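Local coordinates for protein Rio2 kinase (PDB 4GYI) that probably acts as a RIO-type serine/threonine kinase in pre-40S ribosomal subunit maturation, binding ADP and magnesium and carrying a phosphoaspartate, at residues 18-23 with 38-44; 106-112 with 125-131; 198-204 with 284-289; 265-271 with 300-304. All blocks are in the same frame, centred on the assembly; numbering follows the deposited sequence.

Interaction 1: residues 18-23 with 38-44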
# COMPACT_ATOMS: atom_id res chain seq x y z
N ARG A 18 -25.00 -6.37 2.54
CA ARG A 18 -25.74 -5.25 2.00
C ARG A 18 -25.85 -4.08 2.99
O ARG A 18 -25.74 -2.92 2.61
CB ARG A 18 -27.14 -5.73 1.58
CG ARG A 18 -27.89 -4.75 0.71
CD ARG A 18 -29.25 -5.32 0.26
NE ARG A 18 -29.85 -4.46 -0.76
CZ ARG A 18 -29.62 -4.59 -2.06
NH1 ARG A 18 -28.83 -5.55 -2.50
NH2 ARG A 18 -30.20 -3.75 -2.92
N VAL A 19 -26.06 -4.41 4.26
CA VAL A 19 -26.12 -3.40 5.32
C VAL A 19 -24.73 -2.81 5.61
O VAL A 19 -24.59 -1.59 5.76
CB VAL A 19 -26.74 -4.00 6.61
CG1 VAL A 19 -26.66 -3.02 7.76
CG2 VAL A 19 -28.18 -4.38 6.35
N LEU A 20 -23.72 -3.67 5.67
CA LEU A 20 -22.35 -3.21 5.80
C LEU A 20 -22.02 -2.24 4.66
O LEU A 20 -21.49 -1.16 4.90
CB LEU A 20 -21.36 -4.39 5.82
CG LEU A 20 -19.93 -4.03 6.20
CD1 LEU A 20 -19.93 -3.33 7.56
CD2 LEU A 20 -18.98 -5.27 6.21
N THR A 21 -22.34 -2.63 3.44
CA THR A 21 -22.09 -1.79 2.27
C THR A 21 -22.86 -0.47 2.36
O THR A 21 -22.36 0.59 1.98
CB THR A 21 -22.50 -2.52 0.98
OG1 THR A 21 -21.74 -3.73 0.86
CG2 THR A 21 -22.25 -1.63 -0.24
N ALA A 22 -24.09 -0.55 2.88
CA ALA A 22 -24.93 0.63 3.07
C ALA A 22 -24.34 1.61 4.06
O ALA A 22 -24.48 2.83 3.90
CB ALA A 22 -26.35 0.21 3.51
N VAL A 23 -23.70 1.10 5.11
CA VAL A 23 -23.04 1.99 6.07
C VAL A 23 -21.86 2.67 5.39
O VAL A 23 -21.62 3.87 5.56
CB VAL A 23 -22.56 1.22 7.31
CG1 VAL A 23 -21.73 2.13 8.20
CG2 VAL A 23 -23.76 0.66 8.06
N ILE A 38 -29.31 4.07 7.16
CA ILE A 38 -28.80 2.75 6.81
C ILE A 38 -29.95 2.00 6.15
O ILE A 38 -29.79 1.39 5.09
CB ILE A 38 -28.41 1.91 8.04
CG1 ILE A 38 -27.72 2.77 9.11
CG2 ILE A 38 -27.58 0.68 7.63
CD1 ILE A 38 -26.28 3.02 8.87
N GLU A 39 -31.11 2.07 6.80
CA GLU A 39 -32.31 1.38 6.32
C GLU A 39 -32.65 1.78 4.90
O GLU A 39 -32.88 0.93 4.04
CB GLU A 39 -33.51 1.65 7.24
CG GLU A 39 -33.38 1.11 8.66
CD GLU A 39 -34.58 1.44 9.54
OE1 GLU A 39 -34.39 1.99 10.64
OE2 GLU A 39 -35.73 1.14 9.12
N LYS A 40 -32.64 3.09 4.63
CA LYS A 40 -32.99 3.58 3.31
C LYS A 40 -32.00 3.11 2.25
O LYS A 40 -32.38 2.54 1.24
CB LYS A 40 -33.10 5.11 3.30
CG LYS A 40 -32.99 5.72 1.91
CD LYS A 40 -33.65 7.09 1.84
CE LYS A 40 -33.34 7.77 0.52
NZ LYS A 40 -33.38 6.81 -0.62
N ILE A 41 -30.71 3.34 2.49
CA ILE A 41 -29.67 2.91 1.56
C ILE A 41 -29.69 1.40 1.37
O ILE A 41 -29.57 0.91 0.24
CB ILE A 41 -28.27 3.36 2.04
CG1 ILE A 41 -28.21 4.88 2.14
CG2 ILE A 41 -27.19 2.84 1.10
CD1 ILE A 41 -26.93 5.37 2.75
N ALA A 42 -29.88 0.65 2.46
CA ALA A 42 -29.90 -0.81 2.40
C ALA A 42 -31.12 -1.43 1.71
O ALA A 42 -31.17 -2.65 1.50
CB ALA A 42 -29.74 -1.41 3.80
N ARG A 43 -32.11 -0.59 1.39
CA ARG A 43 -33.36 -1.09 0.81
C ARG A 43 -33.13 -1.91 -0.46
O ARG A 43 -32.70 -1.39 -1.49
CB ARG A 43 -34.38 0.05 0.60
CG ARG A 43 -35.51 0.04 1.64
CD ARG A 43 -36.17 1.41 1.83
NE ARG A 43 -36.64 1.98 0.57
CZ ARG A 43 -36.75 3.28 0.34
NH1 ARG A 43 -36.42 4.16 1.28
NH2 ARG A 43 -37.19 3.72 -0.84
N LEU A 44 -33.42 -3.21 -0.35
CA LEU A 44 -33.20 -4.17 -1.42
C LEU A 44 -34.06 -3.85 -2.64
O LEU A 44 -33.54 -3.44 -3.68
CB LEU A 44 -33.49 -5.59 -0.90
CG LEU A 44 -33.58 -6.78 -1.86
CD1 LEU A 44 -32.24 -7.10 -2.46
CD2 LEU A 44 -34.16 -8.00 -1.16
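Ala22 presses its methyl group into the surface of helix 35-42: Ala22 CB lies 3.7 Å from Ile41 CG2, 3.8 Å from Ala42 CB and 3.7 Å from the backbone nitrogen Ala42 N. A small residue suits each side of this point, because the CA atoms of Ala22 and Ala42 are just 5.2 Å apart and larger side chains would force the helices away from one another. The axes of 18-23 and 38-42 approach to 8.5 Å at a crossing angle of 115°. Branched aliphatic residues fill the space beside the two alanines, with Val19 CG1 3.8 Å from Ile38 CG2 and Val23 CG2 3.5 Å from Ile38 CD1. Here the first two helices of the N-terminal Rio2 domain meet; their order with helix 51-60 and strands 64-68 and 75-77 is that of a winged helix-turn-helix. Val19 also touches Val51, Ser54, Ile55 and Leu58 of helix 51-60, so it belongs to the core shared by all three helices. Toward the solvent the contact becomes polar. Arg18 extends its long chain past the end of helix 35-42, and Arg18 NE donates a hydrogen bond of 3.2 Å to Ala42 O, a carbonyl in the last turn of that helix. One face of the same guanidinium is covered by Leu44, whose CD1 is 3.7 Å from Arg18 CZ.

Interaction 2: residues 106-112 with 125-131. With ADP (adenosine-5'-diphosphate), chain B; EDO (1,2-ethanediol), chain D.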
# COMPACT_ATOMS: atom_id res chain seq x y z
N GLY A 106 2.85 -4.38 9.85
CA GLY A 106 3.88 -3.36 9.67
C GLY A 106 3.51 -2.01 10.27
O GLY A 106 2.45 -1.84 10.87
N LYS A 107 4.40 -1.04 10.10
CA LYS A 107 4.19 0.26 10.72
C LYS A 107 3.17 1.05 9.93
O LYS A 107 2.39 1.82 10.51
CB LYS A 107 5.51 1.04 10.83
CG LYS A 107 6.58 0.33 11.65
CD LYS A 107 6.04 -0.09 13.02
CE LYS A 107 7.10 -0.80 13.87
NZ LYS A 107 8.25 0.09 14.21
N GLU A 108 3.16 0.84 8.61
CA GLU A 108 2.22 1.58 7.79
C GLU A 108 1.33 0.72 6.90
O GLU A 108 0.45 1.23 6.20
CB GLU A 108 2.92 2.69 6.98
CG GLU A 108 4.22 2.30 6.33
CD GLU A 108 5.40 3.12 6.85
OE1 GLU A 108 5.40 3.45 8.05
OE2 GLU A 108 6.31 3.43 6.07
N SER A 109 1.49 -0.59 6.98
CA SER A 109 0.62 -1.48 6.21
C SER A 109 0.63 -2.89 6.76
O SER A 109 1.53 -3.26 7.49
CB SER A 109 1.05 -1.50 4.73
OG SER A 109 2.20 -2.32 4.58
N ASP A 110 -0.39 -3.67 6.42
CA ASP A 110 -0.40 -5.10 6.74
C ASP A 110 -0.22 -5.93 5.46
O ASP A 110 -0.83 -5.64 4.43
CB ASP A 110 -1.71 -5.50 7.43
CG ASP A 110 -1.82 -4.96 8.85
OD1 ASP A 110 -0.76 -4.77 9.50
OD2 ASP A 110 -2.95 -4.73 9.32
N ILE A 111 0.64 -6.94 5.51
CA ILE A 111 0.90 -7.77 4.36
C ILE A 111 0.33 -9.16 4.63
O ILE A 111 0.68 -9.79 5.62
CB ILE A 111 2.41 -7.89 4.08
CG1 ILE A 111 3.04 -6.50 3.99
CG2 ILE A 111 2.67 -8.69 2.81
CD1 ILE A 111 2.60 -5.70 2.78
N MET A 112 -0.57 -9.61 3.77
CA MET A 112 -1.20 -10.92 3.92
C MET A 112 -0.88 -11.74 2.69
O MET A 112 -0.69 -11.20 1.62
CB MET A 112 -2.73 -10.78 4.01
CG MET A 112 -3.22 -10.06 5.26
SD MET A 112 -4.61 -10.91 6.03
CE MET A 112 -5.96 -10.33 5.02
N LYS A 125 -1.97 -6.32 0.16
CA LYS A 125 -1.40 -5.26 1.00
C LYS A 125 -2.54 -4.38 1.48
O LYS A 125 -3.39 -3.98 0.69
CB LYS A 125 -0.38 -4.42 0.22
CG LYS A 125 0.28 -3.29 1.05
CD LYS A 125 1.34 -2.58 0.22
CE LYS A 125 1.99 -1.40 0.95
NZ LYS A 125 3.22 -0.94 0.24
N ILE A 126 -2.58 -4.12 2.78
CA ILE A 126 -3.62 -3.30 3.38
C ILE A 126 -2.98 -2.05 3.97
O ILE A 126 -2.16 -2.15 4.87
CB ILE A 126 -4.34 -4.07 4.51
CG1 ILE A 126 -4.92 -5.39 3.95
CG2 ILE A 126 -5.45 -3.20 5.12
CD1 ILE A 126 -5.62 -6.26 5.00
N HIS A 127 -3.33 -0.87 3.47
CA HIS A 127 -2.71 0.35 3.97
C HIS A 127 -3.31 0.78 5.30
O HIS A 127 -4.53 0.72 5.50
CB HIS A 127 -2.81 1.47 2.93
CG HIS A 127 -1.90 1.28 1.75
ND1 HIS A 127 -0.60 1.75 1.74
CD2 HIS A 127 -2.09 0.69 0.55
CE1 HIS A 127 -0.04 1.46 0.58
NE2 HIS A 127 -0.92 0.81 -0.16
N ARG A 128 -2.42 1.21 6.19
CA ARG A 128 -2.74 1.53 7.58
C ARG A 128 -2.23 2.90 8.03
O ARG A 128 -1.63 3.02 9.09
CB ARG A 128 -2.11 0.46 8.49
CG ARG A 128 -2.70 -0.93 8.26
CD ARG A 128 -4.17 -1.02 8.67
NE ARG A 128 -4.62 -2.41 8.70
CZ ARG A 128 -5.88 -2.82 8.54
NH1 ARG A 128 -6.85 -1.94 8.33
NH2 ARG A 128 -6.15 -4.12 8.59
N LEU A 129 -2.45 3.94 7.22
CA LEU A 129 -2.05 5.29 7.60
C LEU A 129 -2.73 5.67 8.92
O LEU A 129 -3.88 5.32 9.14
CB LEU A 129 -2.44 6.29 6.49
CG LEU A 129 -1.50 6.46 5.29
CD1 LEU A 129 -1.21 5.13 4.63
CD2 LEU A 129 -2.09 7.40 4.27
N GLY A 130 -2.02 6.35 9.81
CA GLY A 130 -2.59 6.77 11.08
C GLY A 130 -2.31 5.85 12.25
O GLY A 130 -2.51 6.21 13.42
N ARG A 131 -1.86 4.64 11.94
CA ARG A 131 -1.65 3.61 12.97
C ARG A 131 -0.52 4.01 13.90
O ARG A 131 0.53 4.45 13.45
CB ARG A 131 -1.35 2.25 12.33
CG ARG A 131 -0.45 1.35 13.14
CD ARG A 131 -0.15 0.06 12.38
NE ARG A 131 -1.32 -0.80 12.26
CZ ARG A 131 -1.37 -1.91 11.53
NH1 ARG A 131 -0.31 -2.28 10.82
NH2 ARG A 131 -2.47 -2.64 11.49
PB ADP B . 5.17 -1.29 3.96
O1B ADP B . 4.38 -1.57 5.22
O2B ADP B . 6.66 -1.05 4.10
O3B ADP B . 4.38 -0.16 3.17
PA ADP B . 5.86 -3.00 1.73
O1A ADP B . 7.20 -2.33 1.86
O2A ADP B . 5.11 -2.85 0.41
O3A ADP B . 4.91 -2.55 2.95
O5' ADP B . 6.05 -4.53 2.12
C5' ADP B . 6.60 -4.87 3.41
C4' ADP B . 7.33 -6.21 3.32
O4' ADP B . 6.45 -7.23 2.81
C3' ADP B . 8.53 -6.22 2.37
O3' ADP B . 9.74 -5.77 2.98
C2' ADP B . 8.61 -7.66 1.94
O2' ADP B . 9.18 -8.46 2.99
C1' ADP B . 7.17 -8.09 1.91
N9 ADP B . 6.52 -7.91 0.59
C8 ADP B . 5.71 -6.89 0.24
N7 ADP B . 5.24 -7.05 -1.02
C5 ADP B . 5.76 -8.21 -1.48
C6 ADP B . 5.67 -8.99 -2.72
N6 ADP B . 4.91 -8.55 -3.75
N1 ADP B . 6.36 -10.15 -2.79
C2 ADP B . 7.11 -10.62 -1.76
N3 ADP B . 7.23 -9.96 -0.60
C4 ADP B . 6.60 -8.78 -0.41
C1 EDO D . -6.92 3.18 8.21
O1 EDO D . -5.59 3.43 7.73
C2 EDO D . -7.18 1.68 8.15
O2 EDO D . -6.82 1.22 6.86
O HOH W 1 0.97 2.55 3.57
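This is an antiparallel beta-hairpin contact in the five-stranded sheet of the kinase N-lobe, pairing strand 109-115 with strand 121-127 where they line the nucleotide pocket. Asp110 and Ile126 form the hydrogen-bonded pair, Asp110 N to Ile126 O and Ile126 N to Asp110 O both measuring 2.8 Å, between the non-hydrogen-bonded pairs Ser109-His127 and Ile111-Lys125. The residues of these two pairs point to one face of the sheet, and three of them, Ser109, Ile111 and Lys125, line the ADP pocket. Ser109 OG donates a very short bond of 2.4 Å to ADP O1B, and Ile111 CG1 lies 3.7 Å from ADP O4' of the ribose. Lys125 is long enough to reach the phosphates, with NZ 2.7 Å from ADP O2A; its salt bridge to Glu163 of helix 149-172 is the lysine-glutamate pair familiar from protein kinases. On the other face Asp110 gathers two arginines into a salt-bridge network: Asp110 OD2 accepts from Arg128 NE at 2.9 Å and Asp110 OD1 from Arg131 NH1 at 2.9 Å. Arg128 also pairs with Asp83 of helix 79-92, joining the sheet to the N-terminal region. A type II turn from Arg128 to Arg131, with Gly130 at a positive phi of 96°, brings the second arginine back to the loop between strands 98-105 and 109-115, where Arg131 NH1 also donates to Gly106 O at 2.8 Å.

Interaction 3: residues 198-204 with 284-289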
# COMPACT_ATOMS: atom_id res chain seq x y z
N MET A 198 16.48 -7.06 0.78
CA MET A 198 17.94 -6.96 0.78
C MET A 198 18.54 -6.90 2.20
O MET A 198 19.64 -7.38 2.44
CB MET A 198 18.38 -5.74 -0.04
CG MET A 198 19.88 -5.59 -0.20
SD MET A 198 20.27 -4.28 -1.39
CE MET A 198 19.43 -2.86 -0.65
N ARG A 199 17.79 -6.32 3.14
CA ARG A 199 18.22 -6.22 4.53
C ARG A 199 18.75 -7.56 5.06
O ARG A 199 19.71 -7.59 5.82
CB ARG A 199 17.05 -5.76 5.40
CG ARG A 199 17.38 -5.58 6.88
CD ARG A 199 16.43 -6.38 7.77
NE ARG A 199 16.77 -7.80 7.86
CZ ARG A 199 17.63 -8.31 8.73
NH1 ARG A 199 18.24 -7.53 9.61
NH2 ARG A 199 17.88 -9.62 8.74
N GLN A 200 18.14 -8.66 4.63
CA GLN A 200 18.50 -9.96 5.18
C GLN A 200 19.34 -10.83 4.26
O GLN A 200 19.58 -12.00 4.56
CB GLN A 200 17.25 -10.72 5.65
CG GLN A 200 16.16 -10.82 4.61
CD GLN A 200 14.91 -11.52 5.14
OE1 GLN A 200 13.95 -10.87 5.57
NE2 GLN A 200 14.92 -12.85 5.09
N VAL A 201 19.79 -10.25 3.15
CA VAL A 201 20.62 -10.99 2.20
C VAL A 201 21.85 -11.51 2.94
O VAL A 201 22.53 -10.76 3.64
CB VAL A 201 21.00 -10.15 0.95
CG1 VAL A 201 22.02 -9.07 1.29
CG2 VAL A 201 21.51 -11.05 -0.17
N SER A 202 22.09 -12.82 2.83
CA SER A 202 23.08 -13.46 3.70
C SER A 202 24.51 -13.34 3.19
O SER A 202 25.44 -13.29 4.00
CB SER A 202 22.73 -14.92 3.99
OG SER A 202 22.63 -15.68 2.80
N SER A 203 24.69 -13.28 1.88
CA SER A 203 26.04 -13.14 1.33
C SER A 203 26.07 -12.52 -0.05
O SER A 203 25.45 -13.02 -0.99
CB SER A 203 26.76 -14.50 1.29
OG SER A 203 26.37 -15.25 0.15
N VAL A 204 26.81 -11.42 -0.16
CA VAL A 204 27.06 -10.80 -1.45
C VAL A 204 28.57 -10.73 -1.72
O VAL A 204 29.27 -9.89 -1.16
CB VAL A 204 26.46 -9.40 -1.53
CG1 VAL A 204 26.78 -8.76 -2.88
CG2 VAL A 204 24.95 -9.46 -1.32
N PHE A 284 23.79 1.91 3.50
CA PHE A 284 23.62 0.47 3.64
C PHE A 284 24.84 -0.30 3.13
O PHE A 284 25.38 -1.16 3.84
CB PHE A 284 22.35 -0.02 2.93
CG PHE A 284 22.19 -1.51 2.99
CD1 PHE A 284 21.76 -2.13 4.16
CD2 PHE A 284 22.51 -2.30 1.89
CE1 PHE A 284 21.62 -3.51 4.22
CE2 PHE A 284 22.39 -3.67 1.94
CZ PHE A 284 21.92 -4.28 3.11
N PHE A 285 25.29 0.03 1.93
CA PHE A 285 26.47 -0.62 1.37
C PHE A 285 27.73 -0.37 2.16
O PHE A 285 28.67 -1.14 2.09
CB PHE A 285 26.65 -0.24 -0.10
CG PHE A 285 25.85 -1.09 -1.02
CD1 PHE A 285 26.46 -2.01 -1.84
CD2 PHE A 285 24.47 -1.02 -1.01
CE1 PHE A 285 25.71 -2.82 -2.67
CE2 PHE A 285 23.71 -1.82 -1.84
CZ PHE A 285 24.33 -2.72 -2.67
N GLU A 286 27.74 0.70 2.94
CA GLU A 286 28.93 1.00 3.71
C GLU A 286 28.91 0.17 4.99
O GLU A 286 29.92 -0.45 5.33
CB GLU A 286 29.01 2.50 4.00
CG GLU A 286 30.40 2.99 4.35
CD GLU A 286 30.82 2.62 5.75
OE1 GLU A 286 29.92 2.44 6.61
OE2 GLU A 286 32.04 2.51 6.00
N ARG A 287 27.78 0.15 5.69
CA ARG A 287 27.71 -0.60 6.94
C ARG A 287 27.60 -2.12 6.77
O ARG A 287 28.15 -2.88 7.57
CB ARG A 287 26.63 -0.04 7.89
CG ARG A 287 25.30 0.25 7.23
CD ARG A 287 24.28 0.83 8.23
NE ARG A 287 23.05 1.27 7.57
CZ ARG A 287 21.98 0.50 7.35
NH1 ARG A 287 21.98 -0.77 7.73
NH2 ARG A 287 20.91 1.00 6.75
N ARG A 288 26.91 -2.57 5.73
CA ARG A 288 26.66 -4.00 5.54
C ARG A 288 27.78 -4.75 4.78
O ARG A 288 28.15 -5.86 5.16
CB ARG A 288 25.29 -4.24 4.90
CG ARG A 288 25.02 -5.68 4.44
CD ARG A 288 24.97 -6.69 5.57
NE ARG A 288 24.76 -8.05 5.06
CZ ARG A 288 25.72 -8.96 4.87
NH1 ARG A 288 26.99 -8.67 5.16
NH2 ARG A 288 25.42 -10.15 4.39
N PHE A 289 28.32 -4.14 3.73
CA PHE A 289 29.37 -4.81 2.95
C PHE A 289 30.71 -4.06 2.97
O PHE A 289 31.65 -4.45 2.29
CB PHE A 289 28.94 -5.01 1.50
CG PHE A 289 27.56 -5.58 1.34
CD1 PHE A 289 27.29 -6.89 1.69
CD2 PHE A 289 26.53 -4.80 0.85
CE1 PHE A 289 26.03 -7.41 1.54
CE2 PHE A 289 25.27 -5.30 0.69
CZ PHE A 289 25.01 -6.61 1.05
O HOH W 2 27.89 -10.90 2.64
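Met198 begins the contact, its flexible thioether lying among aromatic rings: Met198 CG is 3.8 Å from Phe284 CE2, and its SD makes oblique Met-aromatic contacts, 5.0 Å from the centroid of the Phe284 ring and 5.4 Å from that of Phe285. Arg199 follows with CA 4.4 Å from Phe284 CE1, its CA-to-CB bond directed away from the helix. Val201 contributes twice. Its CG1 meets the edge of the Phe289 ring, 3.9 Å from Phe289 CZ, and Val201 O accepts a nearly straight hydrogen bond of 3.0 Å from Arg288 NH2. Past Ser202 and Ser203, which stay exposed, Val204 returns to the helix with CG2 3.7 Å from Phe289 CE1, and a water links Val204 N to Arg288 NH2, weakly on the arginine side. The loop after strand 196-197 is thus laid against the C-terminal part of helix 270-289 in the kinase C-lobe. Aromatic packing supplies most of the contact, whereas the arginine donates to a loop carbonyl, so the polar part reads the main chain and needs no acidic partner in the loop.

Interaction 4: residues 265-271 with 300-304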
# COMPACT_ATOMS: atom_id res chain seq x y z
N MET A 265 9.94 13.93 -10.39
CA MET A 265 11.20 14.67 -10.42
C MET A 265 10.96 16.18 -10.44
O MET A 265 11.89 16.96 -10.25
CB MET A 265 12.05 14.26 -11.63
CG MET A 265 12.74 12.92 -11.50
SD MET A 265 14.23 12.93 -10.47
CE MET A 265 15.26 14.04 -11.46
N ASP A 266 9.71 16.58 -10.67
CA ASP A 266 9.33 17.99 -10.67
C ASP A 266 8.86 18.48 -9.30
O ASP A 266 8.40 19.61 -9.18
CB ASP A 266 8.21 18.25 -11.68
CG ASP A 266 8.70 18.25 -13.11
OD1 ASP A 266 9.84 18.71 -13.35
OD2 ASP A 266 7.95 17.79 -13.99
N HIS A 267 8.96 17.63 -8.28
CA HIS A 267 8.49 17.99 -6.95
C HIS A 267 9.39 19.07 -6.40
O HIS A 267 10.60 19.02 -6.62
CB HIS A 267 8.52 16.78 -6.03
CG HIS A 267 7.88 17.02 -4.69
ND1 HIS A 267 8.44 17.83 -3.73
CD2 HIS A 267 6.74 16.52 -4.14
CE1 HIS A 267 7.66 17.85 -2.66
NE2 HIS A 267 6.63 17.06 -2.89
N PRO A 268 8.82 20.07 -5.71
CA PRO A 268 9.61 21.19 -5.17
C PRO A 268 10.79 20.70 -4.34
O PRO A 268 11.85 21.33 -4.35
CB PRO A 268 8.60 21.93 -4.29
CG PRO A 268 7.29 21.66 -4.92
CD PRO A 268 7.37 20.26 -5.47
N ASN A 269 10.62 19.59 -3.64
CA ASN A 269 11.70 19.01 -2.85
C ASN A 269 12.42 17.86 -3.54
O ASN A 269 12.98 17.01 -2.86
CB ASN A 269 11.17 18.47 -1.52
CG ASN A 269 10.87 19.55 -0.52
OD1 ASN A 269 11.62 20.52 -0.40
ND2 ASN A 269 9.77 19.40 0.21
N ALA A 270 12.38 17.80 -4.87
CA ALA A 270 12.86 16.60 -5.57
C ALA A 270 14.32 16.31 -5.27
O ALA A 270 14.69 15.14 -5.09
CB ALA A 270 12.63 16.70 -7.06
N GLU A 271 15.14 17.36 -5.18
CA GLU A 271 16.56 17.18 -4.92
C GLU A 271 16.82 16.51 -3.57
O GLU A 271 17.65 15.61 -3.46
CB GLU A 271 17.34 18.50 -5.03
CG GLU A 271 18.83 18.36 -4.73
CD GLU A 271 19.67 19.55 -5.19
OE1 GLU A 271 19.10 20.55 -5.70
OE2 GLU A 271 20.91 19.49 -5.04
N TYR A 300 21.44 14.99 -8.22
CA TYR A 300 20.15 15.37 -8.77
C TYR A 300 20.23 16.22 -10.04
O TYR A 300 19.49 15.99 -10.99
CB TYR A 300 19.34 16.11 -7.71
CG TYR A 300 18.03 16.66 -8.23
CD1 TYR A 300 16.93 15.83 -8.39
CD2 TYR A 300 17.89 18.01 -8.54
CE1 TYR A 300 15.72 16.33 -8.85
CE2 TYR A 300 16.70 18.52 -9.01
CZ TYR A 300 15.61 17.68 -9.16
OH TYR A 300 14.42 18.19 -9.62
N LYS A 301 21.13 17.21 -10.05
CA LYS A 301 21.20 18.10 -11.21
C LYS A 301 21.59 17.35 -12.48
O LYS A 301 21.16 17.72 -13.57
CB LYS A 301 22.14 19.29 -10.99
CG LYS A 301 22.85 19.31 -9.65
CD LYS A 301 24.13 18.49 -9.66
CE LYS A 301 25.20 19.12 -10.54
NZ LYS A 301 26.52 18.44 -10.37
N ASP A 302 22.39 16.30 -12.34
CA ASP A 302 22.68 15.40 -13.45
C ASP A 302 21.40 14.71 -13.88
O ASP A 302 20.96 14.84 -15.02
CB ASP A 302 23.69 14.31 -13.06
CG ASP A 302 24.97 14.87 -12.49
OD1 ASP A 302 25.60 14.16 -11.66
OD2 ASP A 302 25.35 16.01 -12.87
N ALA A 303 20.79 13.98 -12.95
CA ALA A 303 19.59 13.19 -13.22
C ALA A 303 18.46 13.98 -13.90
O ALA A 303 17.86 13.50 -14.86
CB ALA A 303 19.08 12.53 -11.93
N LYS A 304 18.19 15.19 -13.42
CA LYS A 304 17.07 15.97 -13.95
C LYS A 304 17.21 16.28 -15.44
O LYS A 304 16.21 16.44 -16.13
CB LYS A 304 16.83 17.25 -13.15
CG LYS A 304 15.46 17.85 -13.43
CD LYS A 304 15.13 19.07 -12.58
CE LYS A 304 13.65 19.39 -12.69
NZ LYS A 304 13.23 20.54 -11.85
O HOH W 3 22.20 17.83 -7.06
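Tyr300 OH donates a 2.9 Å hydrogen bond to Met265 O, the one direct hydrogen bond between the segments, and a tyrosine fits because its ring spans the gap while its hydroxyl satisfies a loop carbonyl. At the other end of the contact a water bridges the two segments, donating to Glu271 OE2 at 2.9 Å and accepting from Lys301 N at 3.2 Å, an amide in the first turn of helix 300-304. Asp266 OD1 and Lys304 NZ are 4.1 Å apart, beyond a salt bridge; the firmer ionic partner of Asp266 is Arg314. Around these polar points the Tyr300 ring packs against three side chains. Glu271 CB sits over its face in a CH-pi contact, 3.9 Å from the ring centroid, Ala270 CB is 3.6 Å from Tyr300 CE1, and Met265 CE comes to 3.5 Å from the same CE1. The unbranched Met265 chain reaches further, its CE packing 4.1 Å from Ala303 CB and 3.6 Å from Lys304 CA. Between Met265 and Ala270 the chain makes a type I turn, His267 to Ala270, in which Asn269 N donates to His267 ND1 at 2.8 Å and Asn269 takes the N-cap position without a side-chain capping bond. Structurally, this is the loop leading into the long helix 270-289 of the RIO kinase C-lobe, packed against the short helix that follows it in the chain.

In the fold
The four contacts follow the protein from its N-terminal domain to the far side of the kinase. Of the four, interaction 2 alone holds residues that bind ADP, and its Lys125 side chain lies about 6 Å from the bound magnesium. Interaction 1, in the winged-helix region, is centred about 28 Å from interaction 2 and lies on the opposite side of the chain's centre from interactions 3 and 4. Those last two share helix 270-289, using its opposite ends, with centres about 28 Å apart and segments alternating along the chain. Interaction 3 stands nearer the nucleotide: the Arg199 side chain is about 8 Å from ADP and about 4 Å from that of Phe234, whereas interaction 4 is remote from the annotated sites.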